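Local coordinates for enoyl-CoA hydratase (Mycobacterium avium, PDB 3OC7), which catalyses the reversible hydration of the double bond of 2-enoyl-CoA thioesters in fatty acid metabolism, as a member of the crotonase family, at the interface of chains A and B. Sequence-based numbering; all coordinates share one arbitrary frame. Chains: chain A/B, Enoyl-CoA hydratase.

Contact 1: the interface of chains A and B. Residues chain A 147, 174, 176; chain B 203, 206-207.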
# COMPACT_ATOMS: atom_id res chain seq x y z
N ARG A 147 15.73 -17.40 -11.65
CA ARG A 147 16.03 -18.34 -12.74
C ARG A 147 17.52 -18.49 -13.04
O ARG A 147 17.93 -19.47 -13.67
CB ARG A 147 15.27 -17.95 -14.03
CG ARG A 147 13.75 -17.92 -13.86
CD ARG A 147 13.02 -17.81 -15.19
NE ARG A 147 11.57 -17.72 -15.00
CZ ARG A 147 10.69 -17.61 -16.00
NH1 ARG A 147 11.10 -17.59 -17.26
NH2 ARG A 147 9.39 -17.53 -15.73
N THR A 174 7.75 -15.81 -9.66
CA THR A 174 7.38 -16.43 -10.96
C THR A 174 8.28 -16.07 -12.15
O THR A 174 8.36 -16.84 -13.12
CB THR A 174 5.91 -16.10 -11.38
OG1 THR A 174 5.83 -14.70 -11.76
CG2 THR A 174 4.88 -16.44 -10.29
N GLU A 176 7.59 -13.93 -14.42
CA GLU A 176 6.73 -13.63 -15.59
C GLU A 176 7.03 -12.26 -16.24
O GLU A 176 7.30 -11.27 -15.53
CB GLU A 176 5.24 -13.64 -15.18
CG GLU A 176 4.62 -15.00 -14.82
CD GLU A 176 3.32 -14.87 -14.02
OE1 GLU A 176 3.36 -14.46 -12.83
OE2 GLU A 176 2.24 -15.17 -14.58
N LEU B 203 1.28 -21.34 -12.65
CA LEU B 203 2.09 -20.73 -11.59
C LEU B 203 3.18 -21.68 -11.06
O LEU B 203 4.32 -21.25 -10.84
CB LEU B 203 1.22 -20.15 -10.44
CG LEU B 203 0.34 -18.92 -10.73
CD1 LEU B 203 -0.78 -18.77 -9.69
CD2 LEU B 203 1.15 -17.63 -10.87
N ASP B 206 6.07 -21.92 -13.64
CA ASP B 206 6.94 -20.74 -13.63
C ASP B 206 7.83 -20.61 -12.36
O ASP B 206 9.03 -20.34 -12.46
CB ASP B 206 6.11 -19.47 -13.91
CG ASP B 206 5.57 -19.43 -15.35
OD1 ASP B 206 6.11 -20.14 -16.23
OD2 ASP B 206 4.61 -18.67 -15.60
N VAL B 207 7.25 -20.83 -11.18
CA VAL B 207 8.03 -20.83 -9.93
C VAL B 207 9.13 -21.93 -9.95
O VAL B 207 10.28 -21.70 -9.54
CB VAL B 207 7.11 -20.94 -8.66
CG1 VAL B 207 7.94 -21.06 -7.38
CG2 VAL B 207 6.19 -19.72 -8.56
O HOH W 1 2.00 -18.05 -14.31
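The methyl CG2 of A:Thr174 points at two aliphatic side chains of chain B, meeting CG2 of B:Val207 at 3.9 Å and CD2 of B:Leu203 at 4.0 Å. Both side chains cross the threonine obliquely and touch it tip to tip, each through one methyl branch. Threonine suits this border because its two branches face different surroundings. CG2 lies anti to the carbonyl carbon and turns to the hydrocarbon, whereas OG1 sits between the backbone N and the carbonyl carbon (chi1 70°) and turns to A:Glu176. There OG1 donates to OE1 over 2.7 Å, on the anti side of the carboxylate, and accepts the backbone N-H of A:Glu176, which fixes the threonine's rotation.

Next outward, CB of B:Asp206 packs 3.5 Å from the carbonyl O of A:Thr174. That oxygen, at the last residue of its helix, also accepts NH2 of A:Arg147 at 2.9 Å, in the carbonyl plane. At the rim two carboxylates approach with planes 45° apart, and a water bridges them, 2.9 Å from OE2 of A:Glu176 and 3.0 Å from OD2 of B:Asp206. The water may ease the repulsion of like charges, as may the guanidinium of A:Arg147, whose NH2 stays 4.2 Å from OD1 of B:Asp206.

The end of helix 165-174 and the loop after it in chain A lie against helix 196-208 of chain B, with A:Arg147 reaching in from 3-10 helix 145-148.

Contact 2: the interface of chains A and B. Residues chain A 166, 169; chain B 127-128, 130-132, 162, 187-188, 190.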
# COMPACT_ATOMS: atom_id res chain seq x y z
N ARG A 166 1.11 -8.00 -2.74
CA ARG A 166 0.81 -9.21 -3.54
C ARG A 166 1.58 -9.25 -4.87
O ARG A 166 2.05 -10.32 -5.30
CB ARG A 166 -0.71 -9.38 -3.79
CG ARG A 166 -1.60 -9.72 -2.54
CD ARG A 166 -1.13 -11.01 -1.82
NE ARG A 166 -2.09 -11.58 -0.85
CZ ARG A 166 -1.88 -12.72 -0.17
NH1 ARG A 166 -0.74 -13.39 -0.31
NH2 ARG A 166 -2.82 -13.17 0.67
N ALA A 169 5.51 -10.06 -4.31
CA ALA A 169 5.67 -11.51 -4.05
C ALA A 169 5.44 -12.38 -5.31
O ALA A 169 6.23 -13.30 -5.57
CB ALA A 169 4.73 -11.95 -2.89
N VAL B 127 -4.84 -17.72 4.44
CA VAL B 127 -4.79 -17.03 3.13
C VAL B 127 -3.74 -15.89 3.15
O VAL B 127 -2.94 -15.76 2.21
CB VAL B 127 -6.23 -16.50 2.70
CG1 VAL B 127 -6.16 -15.70 1.40
CG2 VAL B 127 -7.26 -17.67 2.59
N GLY B 128 -3.77 -15.06 4.20
CA GLY B 128 -2.78 -13.97 4.35
C GLY B 128 -1.32 -14.41 4.44
O GLY B 128 -0.43 -13.75 3.85
N CYS B 130 0.16 -17.15 3.09
CA CYS B 130 0.69 -17.69 1.81
C CYS B 130 1.36 -16.57 0.95
O CYS B 130 0.92 -15.41 0.96
CB CYS B 130 -0.40 -18.45 1.03
SG CYS B 130 -0.95 -20.02 1.82
N ASP B 131 2.40 -16.93 0.19
CA ASP B 131 3.08 -15.95 -0.69
C ASP B 131 2.22 -15.52 -1.90
O ASP B 131 2.23 -14.34 -2.31
CB ASP B 131 4.44 -16.52 -1.14
CG ASP B 131 5.29 -16.93 0.03
OD1 ASP B 131 5.83 -16.03 0.71
OD2 ASP B 131 5.39 -18.16 0.29
N ILE B 132 1.48 -16.49 -2.47
CA ILE B 132 0.58 -16.31 -3.63
C ILE B 132 -0.76 -17.00 -3.29
O ILE B 132 -0.74 -18.03 -2.59
CB ILE B 132 1.20 -16.92 -4.94
CG1 ILE B 132 2.56 -16.26 -5.26
CG2 ILE B 132 0.23 -16.81 -6.14
CD1 ILE B 132 3.40 -16.95 -6.39
N LYS B 162 -0.89 -6.61 3.81
CA LYS B 162 -1.25 -6.95 2.40
C LYS B 162 -2.53 -6.28 1.82
O LYS B 162 -2.63 -6.07 0.59
CB LYS B 162 -1.26 -8.49 2.21
CG LYS B 162 0.04 -9.19 2.73
CD LYS B 162 0.17 -10.67 2.30
CE LYS B 162 1.41 -11.30 2.97
NZ LYS B 162 1.76 -12.67 2.46
N GLY B 187 -6.27 -6.82 -2.38
CA GLY B 187 -4.99 -7.41 -1.93
C GLY B 187 -5.14 -8.66 -1.06
O GLY B 187 -4.12 -9.22 -0.61
N LEU B 188 -6.38 -9.13 -0.83
CA LEU B 188 -6.57 -10.37 -0.02
C LEU B 188 -6.06 -11.62 -0.76
O LEU B 188 -5.50 -12.54 -0.12
CB LEU B 188 -8.04 -10.54 0.41
CG LEU B 188 -8.38 -11.81 1.21
CD1 LEU B 188 -7.57 -11.91 2.52
CD2 LEU B 188 -9.86 -11.90 1.51
N THR B 190 -4.05 -12.93 -4.77
CA THR B 190 -3.26 -12.50 -5.95
C THR B 190 -4.10 -12.40 -7.23
O THR B 190 -3.95 -11.43 -8.01
CB THR B 190 -2.06 -13.47 -6.19
OG1 THR B 190 -1.39 -13.77 -4.95
CG2 THR B 190 -1.06 -12.89 -7.20
O HOH W 2 1.19 -12.87 -4.50
O HOH W 3 -1.20 -6.35 -1.85
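A bend at chi2 (-57°), after a first torsion that sets CG anti to the carbonyl carbon, steers A:Arg166 into chain B, where its guanidinium meets backbone carbonyls. NE donates to O of B:Gly187 at 3.1 Å and NH1 to O of B:Cys130 at 2.9 Å, both oxygens lying in the guanidinium plane. NH2 serves O of B:Val127 at 3.0 Å (164° at H) and O of B:Leu188 at 2.9 Å, the latter tilted 28° from that plane; in both cases the donor sits above the carbonyl plane, not on a lone pair. Arginine suits this place because its flat, five-hydrogen group can answer several carbonyls at once.

Over one face lies B:Lys162, its extended chain crossing at about a right angle with CD 3.8 Å from CZ. The methylene CD covers the guanidinium centre, while NZ, 3.8 Å from NH1 of A:Arg166, passes on to O of B:Gly128, 2.8 Å away and nearly along the C=O axis. The carbonyl oxygens may temper any repulsion between the two groups, expected to be positively charged.

One water joins A:Arg166 O to B:Asp131 O and OG1 of B:Thr190, and another links A:Arg166 N to B:Lys162 O. The small A:Ala169 brings CB to 3.5 Å from O of B:Asp131.

The start of helix 165-174 of chain A inserts its arginine between the end of chain B's helix 123-129, the turn leading into strand 132-135, and the loop at 187-190.

Helix 165-174 of chain A is common to both contacts: its first turns serve contact 2 and its last residue contact 1, and the centres of their C-alpha atoms lie about 16 Å apart. Chain B answers with different elements, helix 196-208 in contact 1 and residues within 127-132, 162 and 187-190 in contact 2. The ends differ: direct hydrogen bonds to backbone carbonyls, with waters around them, at contact 2, and methyl packing with a water-bridged carboxylate pair at contact 1. Gripping one helix at both ends should fix its direction against the neighbour. The three copies deposited fit the trimeric unit typical of crotonases.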